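Local coordinates for uncharacterized protein (Chaetomium thermophilum, PDB 3LPZ) that probably acts in the Get pathway of tail-anchored protein targeting, as an alpha-solenoid protein that binds Get5, at residues Q63-S68 and G75-L80. Residues are numbered along the deposited sequence; the frame is centred on the assembly and turned at random. Where two conformers were deposited one is given.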
ATOM      1  N   GLN A  63       1.732  22.776  11.845  1.00 19.93           N
ATOM      2  CA  GLN A  63       2.725  21.994  12.578  1.00 21.39           C
ATOM      3  C   GLN A  63       2.856  22.467  14.037  1.00 21.96           C
ATOM      4  O   GLN A  63       2.945  21.629  14.972  1.00 21.94           O
ATOM      5  CB  GLN A  63       4.072  21.971  11.847  1.00 21.00           C
ATOM      6  CG  GLN A  63       3.934  21.297  10.471  1.00 22.25           C
ATOM      7  CD  GLN A  63       5.190  21.326   9.640  1.00 25.53           C
ATOM      8  OE1 GLN A  63       6.237  21.722  10.123  1.00 29.79           O
ATOM      9  NE2 GLN A  63       5.091  20.898   8.372  1.00 23.75           N
ATOM     10  N   THR A  64       2.845  23.783  14.250  1.00 22.13           N
ATOM     11  CA  THR A  64       2.883  24.287  15.638  1.00 22.53           C
ATOM     12  C   THR A  64       1.696  23.815  16.479  1.00 22.75           C
ATOM     13  O   THR A  64       1.854  23.431  17.662  1.00 22.56           O
ATOM     14  CB  THR A  64       2.988  25.827  15.704  1.00 22.18           C
ATOM     15  OG1 THR A  64       4.183  26.239  15.039  1.00 22.42           O
ATOM     16  CG2 THR A  64       3.049  26.299  17.166  1.00 22.11           C
ATOM     17  N   LEU A  65       0.501  23.855  15.885  1.00 22.89           N
ATOM     18  CA  LEU A  65      -0.697  23.414  16.594  1.00 23.15           C
ATOM     19  C   LEU A  65      -0.596  21.932  16.911  1.00 23.62           C
ATOM     20  O   LEU A  65      -0.888  21.512  18.028  1.00 23.56           O
ATOM     21  CB  LEU A  65      -1.946  23.675  15.766  1.00 22.82           C
ATOM     22  CG  LEU A  65      -2.426  25.128  15.769  1.00 23.66           C
ATOM     23  CD1 LEU A  65      -3.246  25.442  14.527  1.00 22.25           C
ATOM     24  CD2 LEU A  65      -3.219  25.428  17.043  1.00 25.47           C
ATOM     25  N   LEU A  66      -0.179  21.148  15.918  1.00 23.77           N
ATOM     26  CA  LEU A  66       0.007  19.702  16.115  1.00 25.44           C
ATOM     27  C   LEU A  66       1.040  19.384  17.204  1.00 26.58           C
ATOM     28  O   LEU A  66       0.823  18.472  17.990  1.00 26.88           O
ATOM     29  CB  LEU A  66       0.346  18.971  14.790  1.00 23.86           C
ATOM     30  CG  LEU A  66      -0.771  18.999  13.735  1.00 24.48           C
ATOM     31  CD1 LEU A  66      -0.265  18.556  12.323  1.00 24.15           C
ATOM     32  CD2 LEU A  66      -1.944  18.123  14.183  1.00 23.73           C
ATOM     33  N   ARG A  67       2.147  20.124  17.240  1.00 28.62           N
ATOM     34  CA  ARG A  67       3.158  19.969  18.313  1.00 31.25           C
ATOM     35  C   ARG A  67       2.626  20.374  19.680  1.00 32.05           C
ATOM     36  O   ARG A  67       3.100  19.878  20.684  1.00 32.87           O
ATOM     37  CB  ARG A  67       4.397  20.823  18.055  1.00 31.52           C
ATOM     38  CG  ARG A  67       5.355  20.230  17.088  1.00 34.38           C
ATOM     39  CD  ARG A  67       6.586  21.089  16.937  1.00 38.35           C
ATOM     40  NE  ARG A  67       7.214  20.793  15.654  1.00 42.16           N
ATOM     41  CZ  ARG A  67       8.061  19.783  15.431  1.00 44.30           C
ATOM     42  NH1 ARG A  67       8.425  18.953  16.406  1.00 45.28           N
ATOM     43  NH2 ARG A  67       8.558  19.603  14.220  1.00 45.64           N
ATOM     44  N   SER A  68       1.669  21.295  19.720  1.00 32.70           N
ATOM     45  CA  SER A  68       1.112  21.759  20.988  1.00 33.74           C
ATOM     46  C   SER A  68      -0.102  20.955  21.415  1.00 34.41           C
ATOM     47  O   SER A  68      -0.911  21.444  22.182  1.00 35.42           O
ATOM     48  CB  SER A  68       0.700  23.226  20.896  1.00 33.53           C
ATOM     49  OG  SER A  68       1.772  24.046  20.472  1.00 34.59           O
ATOM     50  N   GLY A  75      -4.974  19.768  12.616  1.00 22.17           N
ATOM     51  CA  GLY A  75      -5.354  18.869  11.508  1.00 22.34           C
ATOM     52  C   GLY A  75      -6.230  19.579  10.486  1.00 22.64           C
ATOM     53  O   GLY A  75      -6.107  19.367   9.283  1.00 22.43           O
ATOM     54  N   ASP A  76      -7.149  20.408  10.971  1.00 22.65           N
ATOM     55  CA  ASP A  76      -8.000  21.180  10.078  1.00 22.72           C
ATOM     56  C   ASP A  76      -7.130  22.111   9.207  1.00 21.74           C
ATOM     57  O   ASP A  76      -7.349  22.239   7.996  1.00 21.00           O
ATOM     58  CB  ASP A  76      -9.021  21.979  10.883  1.00 23.91           C
ATOM     59  CG  ASP A  76     -10.193  21.130  11.354  1.00 27.95           C
ATOM     60  OD1 ASP A  76     -10.312  19.948  10.958  1.00 31.23           O
ATOM     61  OD2 ASP A  76     -11.016  21.652  12.130  1.00 33.52           O
ATOM     62  N   LEU A  77      -6.118  22.734   9.809  1.00 20.54           N
ATOM     63  CA  LEU A  77      -5.198  23.561   9.009  1.00 20.20           C
ATOM     64  C   LEU A  77      -4.391  22.735   8.003  1.00 19.25           C
ATOM     65  O   LEU A  77      -4.104  23.209   6.895  1.00 18.26           O
ATOM     66  CB  LEU A  77      -4.250  24.369   9.901  1.00 20.81           C
ATOM     67  CG  LEU A  77      -4.560  25.849  10.047  1.00 23.49           C
ATOM     68  CD1 LEU A  77      -6.052  26.149  10.120  1.00 24.38           C
ATOM     69  CD2 LEU A  77      -3.798  26.461  11.163  1.00 23.71           C
ATOM     70  N   ALA A  78      -4.017  21.515   8.401  1.00 18.32           N
ATOM     71  CA  ALA A  78      -3.279  20.621   7.493  1.00 18.82           C
ATOM     72  C   ALA A  78      -4.159  20.238   6.302  1.00 18.84           C
ATOM     73  O   ALA A  78      -3.683  20.162   5.176  1.00 17.86           O
ATOM     74  CB  ALA A  78      -2.766  19.358   8.239  1.00 18.20           C
ATOM     75  N   VAL A  79      -5.444  19.989   6.549  1.00 19.14           N
ATOM     76  CA  VAL A  79      -6.397  19.723   5.442  1.00 19.28           C
ATOM     77  C   VAL A  79      -6.538  20.958   4.538  1.00 19.53           C
ATOM     78  O   VAL A  79      -6.579  20.834   3.291  1.00 19.35           O
ATOM     79  CB  VAL A  79      -7.795  19.225   5.991  1.00 19.60           C
ATOM     80  CG1 VAL A  79      -8.856  19.115   4.882  1.00 18.90           C
ATOM     81  CG2 VAL A  79      -7.626  17.854   6.690  1.00 19.29           C
ATOM     82  N   LEU A  80      -6.592  22.150   5.148  1.00 19.32           N
ATOM     83  CA  LEU A  80      -6.694  23.401   4.382  0.50 19.26           C
ATOM     84  C   LEU A  80      -5.447  23.582   3.502  1.00 19.36           C
ATOM     85  O   LEU A  80      -5.520  24.099   2.400  1.00 19.51           O
ATOM     86  CB  LEU A  80      -6.855  24.593   5.339  0.50 19.10           C
ATOM     87  CG  LEU A  80      -7.171  25.966   4.742  0.50 18.37           C
ATOM     88  CD1 LEU A  80      -8.371  25.885   3.792  0.50 18.09           C
ATOM     89  CD2 LEU A  80      -7.400  27.018   5.857  0.50 17.80           C
TER
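Leu66 meets Gly75, and Leu65 meets Leu77, where two successive helices of the Get4 alpha-solenoid are joined by a tight turn. Helices 51-67 and 71-88 form an antiparallel hairpin, and the contact lies beside its connection, a worked example of how neighbouring solenoid helices pack close to their connection, through two leucines on one side and a leucine and a glycine on the other.

Leu66 is the instructive side chain. Its CB heads toward helix 71-88 but is still 5.8 Å from Gly75 N. CG stands anti to its own carbonyl carbon (chi1 -65°), and this brings Leu66 CG to 4.4 Å from Gly75 N. There the chain forks: CD2 comes to rest 3.8 Å from Gly75 N, while CD1 turns along the hairpin and ends 4.9 Å from Ala78 CB, beyond close contact. Gly75 has no side chain, and the CD2 methyl meets its main-chain N directly. Outside the pair, Leu66 also packs on Leu106, and Ala78 on Phe117 of helix 112-128.

One residue earlier, Leu65 makes the side-chain to side-chain contact. Its CD1 touches Leu77 CD2 at 3.6 Å, methyl against methyl, with the two side chains crossing at about a right angle. Leu77 reaches this point with chi1 at -104°, well off a staggered value. Ala35 beside Leu65, and Thr38 and Arg39 beside Leu77, bring helix 28-47 against the same pair.

Just past the contact, where Ser68 leaves helix 51-67, two of its donors bond back to Thr64 O from opposite faces of the carbonyl plane: Ser68 N at 3.0 Å, and Ser68 OG at 2.9 Å, tilted 31° from that plane.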